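Local coordinates for protein tubulin-specific chaperone A (Saccharomyces cerevisiae, PDB 1QSD) that binds beta-tubulin as a folding cofactor and acts in an early step of the tubulin folding pathway, at residues D7-A12 and K73-Q78; E31-K36 and K49-V54. All coordinates share one frame; numbering follows the deposited sequence.

Contact 1 (D7-A12 and K73-Q78); sequences DIKVKA and KEDLEQ
Lys9 and Asp75 meet at about a right angle and close a salt bridge between two helices. Lys9 NZ stands 2.8 Å from Asp75 OD1. It meets this oxygen on the syn side, 17° out of the carboxylate plane. The lysine chain runs extended from CB and bends at its last torsion (chi4 -60°), which brings the ammonium group over to the acid. Lys9 CD also comes within 3.6 Å of Asp75 OD1. A water accepts from Lys9 NZ at 2.6 Å and reaches the other carboxylate oxygen, Asp75 OD2, only weakly. Both charges have a second mate: Lys9 pairs with Asp47 of the second subunit, and Asp75 OD1 with Lys50 of that subunit. The four groups alternate in charge, so the charge of Lys9 is probably well compensated.

Beside this polar pair, Leu76 reaches across with both methyls. Leu76 CD1 lies 3.9 Å from Lys9 CB. Leu76 CD2 rests on the backbone of the facing helix, 4.0 Å from Val10 CA. Val10 points away from the partner helix, and Val10 CG2 approaches Leu76 CD1 at 4.2 Å. Helix 90-104 packs on both: Ala92 meets Val10, and Ile96 meets Leu76. The segment axes come within 9.6 Å, and helices 5-39 and 45-81 pair antiparallel here, as in a four-helix bundle.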
ATOM      1  N   ASP A   7       6.845  24.610   5.479  1.00 22.94           N
ATOM      2  CA  ASP A   7       5.726  23.758   5.882  1.00 24.48           C
ATOM      3  C   ASP A   7       5.419  22.665   4.851  1.00 24.18           C
ATOM      4  O   ASP A   7       5.064  21.535   5.218  1.00 23.50           O
ATOM      5  CB  ASP A   7       4.459  24.587   6.131  1.00 26.55           C
ATOM      6  CG  ASP A   7       4.647  25.655   7.203  1.00 32.80           C
ATOM      7  OD1 ASP A   7       3.882  26.657   7.188  1.00 36.46           O
ATOM      8  OD2 ASP A   7       5.547  25.499   8.063  1.00 32.36           O
ATOM      9  N   ILE A   8       5.533  23.004   3.568  1.00 19.35           N
ATOM     10  CA  ILE A   8       5.249  22.034   2.525  1.00 19.91           C
ATOM     11  C   ILE A   8       6.271  20.904   2.574  1.00 18.65           C
ATOM     12  O   ILE A   8       5.888  19.732   2.532  1.00 18.14           O
ATOM     13  CB  ILE A   8       5.174  22.691   1.093  1.00 20.22           C
ATOM     14  CG1 ILE A   8       3.902  23.552   0.973  1.00 20.42           C
ATOM     15  CG2 ILE A   8       5.105  21.609   0.007  1.00 19.62           C
ATOM     16  CD1 ILE A   8       3.941  24.548  -0.190  1.00 23.96           C
ATOM     17  N   LYS A   9       7.557  21.251   2.674  1.00 18.41           N
ATOM     18  CA  LYS A   9       8.622  20.244   2.745  1.00 16.95           C
ATOM     19  C   LYS A   9       8.482  19.380   4.009  1.00 15.88           C
ATOM     20  O   LYS A   9       8.541  18.166   3.920  1.00 16.99           O
ATOM     21  CB  LYS A   9      10.004  20.897   2.665  1.00 16.26           C
ATOM     22  CG  LYS A   9      10.264  21.550   1.310  1.00 12.19           C
ATOM     23  CD  LYS A   9      11.657  22.079   1.179  1.00 11.98           C
ATOM     24  CE  LYS A   9      11.816  22.808  -0.154  1.00 11.32           C
ATOM     25  NZ  LYS A   9      11.552  21.943  -1.347  1.00  8.00           N
ATOM     26  N   VAL A  10       8.203  19.986   5.158  1.00 15.01           N
ATOM     27  CA  VAL A  10       8.032  19.219   6.386  1.00 14.80           C
ATOM     28  C   VAL A  10       6.893  18.225   6.235  1.00 18.51           C
ATOM     29  O   VAL A  10       7.076  17.039   6.475  1.00 19.41           O
ATOM     30  CB  VAL A  10       7.734  20.109   7.590  1.00 11.84           C
ATOM     31  CG1 VAL A  10       7.451  19.261   8.806  1.00 13.02           C
ATOM     32  CG2 VAL A  10       8.910  21.037   7.868  1.00 13.48           C
ATOM     33  N   LYS A  11       5.724  18.702   5.810  1.00 20.74           N
ATOM     34  CA  LYS A  11       4.558  17.834   5.634  1.00 22.12           C
ATOM     35  C   LYS A  11       4.791  16.717   4.626  1.00 21.20           C
ATOM     36  O   LYS A  11       4.380  15.570   4.850  1.00 19.71           O
ATOM     37  CB  LYS A  11       3.323  18.653   5.255  1.00 25.94           C
ATOM     38  CG  LYS A  11       2.739  19.398   6.435  1.00 31.95           C
ATOM     39  CD  LYS A  11       1.636  20.358   6.030  1.00 38.53           C
ATOM     40  CE  LYS A  11       1.089  21.084   7.262  1.00 42.07           C
ATOM     41  NZ  LYS A  11       0.086  22.140   6.915  1.00 49.23           N
ATOM     42  N   ALA A  12       5.459  17.052   3.528  1.00 17.66           N
ATOM     43  CA  ALA A  12       5.755  16.070   2.505  1.00 18.62           C
ATOM     44  C   ALA A  12       6.473  14.885   3.166  1.00 19.67           C
ATOM     45  O   ALA A  12       6.059  13.734   2.987  1.00 19.69           O
ATOM     46  CB  ALA A  12       6.624  16.685   1.410  1.00 10.92           C
ATOM     47  N   LYS A  73      14.035  13.648   2.710  1.00 18.59           N
ATOM     48  CA  LYS A  73      14.838  14.015   3.881  1.00 17.60           C
ATOM     49  C   LYS A  73      15.963  14.951   3.460  1.00 15.59           C
ATOM     50  O   LYS A  73      16.165  16.007   4.056  1.00 15.41           O
ATOM     51  CB  LYS A  73      15.460  12.775   4.545  1.00 17.70           C
ATOM     52  CG  LYS A  73      16.129  13.091   5.871  1.00 17.22           C
ATOM     53  CD  LYS A  73      16.867  11.900   6.414  1.00 19.26           C
ATOM     54  CE  LYS A  73      18.330  11.985   6.065  1.00 23.71           C
ATOM     55  NZ  LYS A  73      18.533  11.737   4.633  1.00 28.31           N
ATOM     56  N   GLU A  74      16.652  14.578   2.393  1.00 12.54           N
ATOM     57  CA  GLU A  74      17.763  15.362   1.905  1.00 15.64           C
ATOM     58  C   GLU A  74      17.349  16.728   1.381  1.00 16.35           C
ATOM     59  O   GLU A  74      18.101  17.702   1.483  1.00 17.05           O
ATOM     60  CB  GLU A  74      18.528  14.580   0.848  1.00 16.96           C
ATOM     61  CG  GLU A  74      19.139  13.311   1.414  1.00 26.85           C
ATOM     62  CD  GLU A  74      20.108  12.619   0.474  1.00 28.83           C
ATOM     63  OE1 GLU A  74      21.052  11.980   0.983  1.00 29.06           O
ATOM     64  OE2 GLU A  74      19.931  12.712  -0.765  1.00 30.82           O
ATOM     65  N   ASP A  75      16.151  16.788   0.820  1.00 17.03           N
ATOM     66  CA  ASP A  75      15.620  18.029   0.303  1.00 17.89           C
ATOM     67  C   ASP A  75      15.360  18.972   1.472  1.00 15.12           C
ATOM     68  O   ASP A  75      15.730  20.144   1.413  1.00 16.42           O
ATOM     69  CB  ASP A  75      14.322  17.772  -0.457  1.00 18.97           C
ATOM     70  CG  ASP A  75      13.792  19.024  -1.148  1.00 18.28           C
ATOM     71  OD1 ASP A  75      12.590  19.323  -0.985  1.00 18.20           O
ATOM     72  OD2 ASP A  75      14.583  19.716  -1.840  1.00 14.84           O
ATOM     73  N   LEU A  76      14.768  18.444   2.537  1.00 11.68           N
ATOM     74  CA  LEU A  76      14.475  19.244   3.715  1.00 14.73           C
ATOM     75  C   LEU A  76      15.770  19.693   4.408  1.00 17.10           C
ATOM     76  O   LEU A  76      15.892  20.849   4.812  1.00 19.49           O
ATOM     77  CB  LEU A  76      13.539  18.471   4.662  1.00 11.52           C
ATOM     78  CG  LEU A  76      13.016  19.125   5.950  1.00 12.43           C
ATOM     79  CD1 LEU A  76      12.512  20.534   5.676  1.00 14.02           C
ATOM     80  CD2 LEU A  76      11.922  18.261   6.585  1.00  8.00           C
ATOM     81  N   GLU A  77      16.733  18.784   4.536  1.00 20.27           N
ATOM     82  CA  GLU A  77      18.018  19.092   5.152  1.00 21.89           C
ATOM     83  C   GLU A  77      18.721  20.194   4.357  1.00 22.95           C
ATOM     84  O   GLU A  77      19.249  21.136   4.932  1.00 22.64           O
ATOM     85  CB  GLU A  77      18.911  17.849   5.187  1.00 24.81           C
ATOM     86  CG  GLU A  77      18.398  16.703   6.073  1.00 32.11           C
ATOM     87  CD  GLU A  77      19.361  15.499   6.142  1.00 34.71           C
ATOM     88  OE1 GLU A  77      19.582  14.834   5.100  1.00 37.55           O
ATOM     89  OE2 GLU A  77      19.886  15.211   7.242  1.00 34.58           O
ATOM     90  N   GLN A  78      18.745  20.075   3.038  1.00 21.61           N
ATOM     91  CA  GLN A  78      19.386  21.098   2.214  1.00 24.56           C
ATOM     92  C   GLN A  78      18.690  22.469   2.326  1.00 22.93           C
ATOM     93  O   GLN A  78      19.342  23.513   2.418  1.00 22.93           O
ATOM     94  CB  GLN A  78      19.447  20.639   0.754  1.00 27.08           C
ATOM     95  CG  GLN A  78      20.438  21.430  -0.104  1.00 40.35           C
ATOM     96  CD  GLN A  78      21.951  21.175   0.215  1.00 47.66           C
ATOM     97  OE1 GLN A  78      22.827  21.534  -0.592  1.00 51.28           O
ATOM     98  NE2 GLN A  78      22.251  20.548   1.357  1.00 49.30           N
TER
HETATM   99  O   HOH W   1      13.487  22.733  -2.975  1.00 32.72           O

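Contact 2 (E31-K36 and K49-V54); sequences EAHVAK and KKQEEV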
ATOM      1  N   GLU A  31       2.490 -11.616   6.653  1.00 40.86           N
ATOM      2  CA  GLU A  31       3.462 -12.633   7.040  1.00 40.72           C
ATOM      3  C   GLU A  31       2.869 -13.572   8.096  1.00 38.87           C
ATOM      4  O   GLU A  31       3.212 -14.756   8.162  1.00 35.31           O
ATOM      5  CB  GLU A  31       4.727 -11.979   7.591  1.00 42.36           C
ATOM      6  CG  GLU A  31       5.634 -11.408   6.529  1.00 47.12           C
ATOM      7  CD  GLU A  31       6.596 -10.394   7.090  1.00 49.51           C
ATOM      8  OE1 GLU A  31       7.040 -10.583   8.238  1.00 52.20           O
ATOM      9  OE2 GLU A  31       6.889  -9.390   6.398  1.00 51.73           O
ATOM     10  N   ALA A  32       1.996 -13.032   8.940  1.00 38.43           N
ATOM     11  CA  ALA A  32       1.358 -13.830   9.983  1.00 39.85           C
ATOM     12  C   ALA A  32       0.492 -14.871   9.288  1.00 41.12           C
ATOM     13  O   ALA A  32       0.528 -16.063   9.620  1.00 41.05           O
ATOM     14  CB  ALA A  32       0.498 -12.939  10.895  1.00 36.48           C
ATOM     15  N   HIS A  33      -0.227 -14.409   8.270  1.00 42.15           N
ATOM     16  CA  HIS A  33      -1.109 -15.255   7.491  1.00 43.52           C
ATOM     17  C   HIS A  33      -0.365 -16.350   6.735  1.00 41.33           C
ATOM     18  O   HIS A  33      -0.782 -17.508   6.758  1.00 42.02           O
ATOM     19  CB  HIS A  33      -1.938 -14.417   6.523  1.00 48.35           C
ATOM     20  CG  HIS A  33      -3.000 -15.205   5.815  1.00 56.60           C
ATOM     21  ND1 HIS A  33      -3.586 -16.325   6.365  1.00 59.53           N
ATOM     22  CD2 HIS A  33      -3.593 -15.016   4.614  1.00 58.90           C
ATOM     23  CE1 HIS A  33      -4.504 -16.792   5.533  1.00 60.59           C
ATOM     24  NE2 HIS A  33      -4.525 -16.018   4.460  1.00 60.17           N
ATOM     25  N   VAL A  34       0.713 -15.978   6.049  1.00 39.52           N
ATOM     26  CA  VAL A  34       1.522 -16.934   5.299  1.00 36.83           C
ATOM     27  C   VAL A  34       2.145 -17.948   6.257  1.00 36.46           C
ATOM     28  O   VAL A  34       2.242 -19.138   5.931  1.00 33.98           O
ATOM     29  CB  VAL A  34       2.649 -16.225   4.505  1.00 35.57           C
ATOM     30  CG1 VAL A  34       3.625 -17.242   3.936  1.00 35.57           C
ATOM     31  CG2 VAL A  34       2.051 -15.408   3.374  1.00 37.12           C
ATOM     32  N   ALA A  35       2.549 -17.464   7.438  1.00 36.79           N
ATOM     33  CA  ALA A  35       3.164 -18.299   8.473  1.00 35.64           C
ATOM     34  C   ALA A  35       2.241 -19.454   8.863  1.00 34.19           C
ATOM     35  O   ALA A  35       2.673 -20.613   8.908  1.00 32.20           O
ATOM     36  CB  ALA A  35       3.512 -17.461   9.692  1.00 35.52           C
ATOM     37  N   LYS A  36       0.970 -19.130   9.107  1.00 32.58           N
ATOM     38  CA  LYS A  36      -0.038 -20.116   9.463  1.00 31.14           C
ATOM     39  C   LYS A  36      -0.258 -21.157   8.383  1.00 29.97           C
ATOM     40  O   LYS A  36      -0.387 -22.338   8.688  1.00 30.84           O
ATOM     41  CB  LYS A  36      -1.358 -19.445   9.825  1.00 35.11           C
ATOM     42  CG  LYS A  36      -1.431 -19.066  11.287  1.00 42.73           C
ATOM     43  CD  LYS A  36      -2.817 -18.611  11.682  1.00 49.43           C
ATOM     44  CE  LYS A  36      -2.943 -18.440  13.189  1.00 52.10           C
ATOM     45  NZ  LYS A  36      -4.259 -17.817  13.543  1.00 55.09           N
ATOM     46  N   LYS A  49       1.152 -20.819  -2.180  1.00 20.13           N
ATOM     47  CA  LYS A  49       1.826 -20.022  -3.201  1.00 22.98           C
ATOM     48  C   LYS A  49       1.059 -18.723  -3.555  1.00 23.62           C
ATOM     49  O   LYS A  49       1.664 -17.658  -3.694  1.00 23.58           O
ATOM     50  CB  LYS A  49       2.080 -20.892  -4.426  1.00 21.36           C
ATOM     51  CG  LYS A  49       3.010 -20.321  -5.423  1.00 29.77           C
ATOM     52  CD  LYS A  49       4.384 -20.114  -4.864  1.00 36.39           C
ATOM     53  CE  LYS A  49       4.530 -18.771  -4.156  1.00 41.26           C
ATOM     54  NZ  LYS A  49       5.891 -18.596  -3.574  1.00 43.87           N
ATOM     55  N   LYS A  50      -0.269 -18.800  -3.638  1.00 24.22           N
ATOM     56  CA  LYS A  50      -1.087 -17.614  -3.923  1.00 23.06           C
ATOM     57  C   LYS A  50      -0.758 -16.524  -2.903  1.00 22.21           C
ATOM     58  O   LYS A  50      -0.505 -15.381  -3.257  1.00 23.61           O
ATOM     59  CB  LYS A  50      -2.576 -17.961  -3.851  1.00 18.64           C
ATOM     60  CG  LYS A  50      -3.073 -18.715  -5.060  1.00 18.96           C
ATOM     61  CD  LYS A  50      -4.458 -19.343  -4.824  1.00 20.40           C
ATOM     62  CE  LYS A  50      -5.512 -18.294  -4.572  1.00 11.96           C
ATOM     63  NZ  LYS A  50      -6.855 -18.877  -4.502  1.00 11.38           N
ATOM     64  N   GLN A  51      -0.668 -16.927  -1.649  1.00 22.59           N
ATOM     65  CA  GLN A  51      -0.382 -16.025  -0.556  1.00 23.78           C
ATOM     66  C   GLN A  51       1.041 -15.528  -0.508  1.00 24.24           C
ATOM     67  O   GLN A  51       1.277 -14.386  -0.137  1.00 25.51           O
ATOM     68  CB  GLN A  51      -0.713 -16.691   0.767  1.00 24.77           C
ATOM     69  CG  GLN A  51      -1.541 -15.824   1.663  1.00 30.01           C
ATOM     70  CD  GLN A  51      -2.998 -15.816   1.257  1.00 34.25           C
ATOM     71  OE1 GLN A  51      -3.885 -16.057   2.085  1.00 35.30           O
ATOM     72  NE2 GLN A  51      -3.263 -15.544  -0.016  1.00 32.31           N
ATOM     73  N   GLU A  52       1.995 -16.383  -0.848  1.00 26.45           N
ATOM     74  CA  GLU A  52       3.395 -15.983  -0.815  1.00 30.56           C
ATOM     75  C   GLU A  52       3.655 -14.921  -1.868  1.00 31.62           C
ATOM     76  O   GLU A  52       4.266 -13.889  -1.574  1.00 32.28           O
ATOM     77  CB  GLU A  52       4.330 -17.186  -1.022  1.00 33.95           C
ATOM     78  CG  GLU A  52       4.319 -18.176   0.142  1.00 39.27           C
ATOM     79  CD  GLU A  52       5.362 -19.278   0.026  1.00 40.53           C
ATOM     80  OE1 GLU A  52       6.198 -19.381   0.949  1.00 44.03           O
ATOM     81  OE2 GLU A  52       5.334 -20.049  -0.964  1.00 42.09           O
ATOM     82  N   GLU A  53       3.164 -15.177  -3.079  1.00 31.22           N
ATOM     83  CA  GLU A  53       3.298 -14.276  -4.206  1.00 31.07           C
ATOM     84  C   GLU A  53       2.774 -12.888  -3.824  1.00 32.50           C
ATOM     85  O   GLU A  53       3.412 -11.879  -4.131  1.00 33.05           O
ATOM     86  CB  GLU A  53       2.509 -14.839  -5.388  1.00 34.84           C
ATOM     87  CG  GLU A  53       1.372 -13.935  -5.907  1.00 40.91           C
ATOM     88  CD  GLU A  53       0.209 -14.705  -6.528  1.00 44.81           C
ATOM     89  OE1 GLU A  53       0.187 -14.908  -7.765  1.00 48.46           O
ATOM     90  OE2 GLU A  53      -0.701 -15.091  -5.774  1.00 44.85           O
ATOM     91  N   VAL A  54       1.627 -12.831  -3.142  1.00 32.45           N
ATOM     92  CA  VAL A  54       1.051 -11.549  -2.738  1.00 32.99           C
ATOM     93  C   VAL A  54       1.981 -10.868  -1.746  1.00 36.65           C
ATOM     94  O   VAL A  54       2.261  -9.667  -1.868  1.00 38.72           O
ATOM     95  CB  VAL A  54      -0.372 -11.691  -2.129  1.00 32.00           C
ATOM     96  CG1 VAL A  54      -0.803 -10.391  -1.450  1.00 30.42           C
ATOM     97  CG2 VAL A  54      -1.377 -12.038  -3.222  1.00 33.04           C
TER
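Lys49 NZ donates to Glu52 OE2 at 3.0 Å, and the same glutamate meets the other segment through its chain, with Glu52 CG 4.0 Å from Val34 CG1. The lysine comes from above the carboxylate plane, 56° out of it. The other oxygen, Glu52 OE1, forms a salt bridge with Lys38, further along helix 5-39. Glu52 thus ties its own helix to the neighbouring one, and a lysine on each oxygen would tend to limit the turning of the carboxylate.

Val34 packs on the aliphatic part of Glu52. Its CG1 is anti to the backbone N (chi1 170°) and faces the Glu52 chain, which it crosses at about a right angle. Val34 CG2 takes the other neighbour, 3.7 Å from Gln51 O. The side chains of Val34 and Gln51 slide past each other in opposite directions. These two residues are also the closest CA pair, at 6.2 Å. The two segments form an antiparallel helix pair near the turn that joins helices 5-39 and 45-81, as in a helical hairpin.

His33 lies on the other flank, across the side chain of Gln51. Its ring is turned 46° from the amide plane, and His33 CD2 is 3.7 Å from Gln51 CG. The amide oxygen is modelled too close to the ring, so any polar bond between them is doubtful. Replacing His33 with an alanine would probably take away the ring that flanks the amide of Gln51 and leave that group freer to turn. Gln51 also packs on Leu37 and on Ala12 of the second subunit. The side chain of Lys50 makes a cation-pi contact with Phe72 of that subunit.

How the contacts relate
Both contacts join helix 5-39 to helix 45-81, on opposite sides of the chain's centre, with about 36 Å between contact centres. Contact 1 is buried and lies near the far ends of the two helices, where helix 90-104 adds a third wall. Contact 2 is only partly buried and sits by the connecting turn. In contact 1 an ion pair spans the segments. In contact 2 the ion pair within the segments stays on one helix, apolar and amide packing joins the segments, and Glu52 bridges to Lys38 just beyond them. The second subunit links the two places, since the acid of contact 1 meets the contact 2 region of the other chain. This is consistent with a four-helix bundle built from two hairpins.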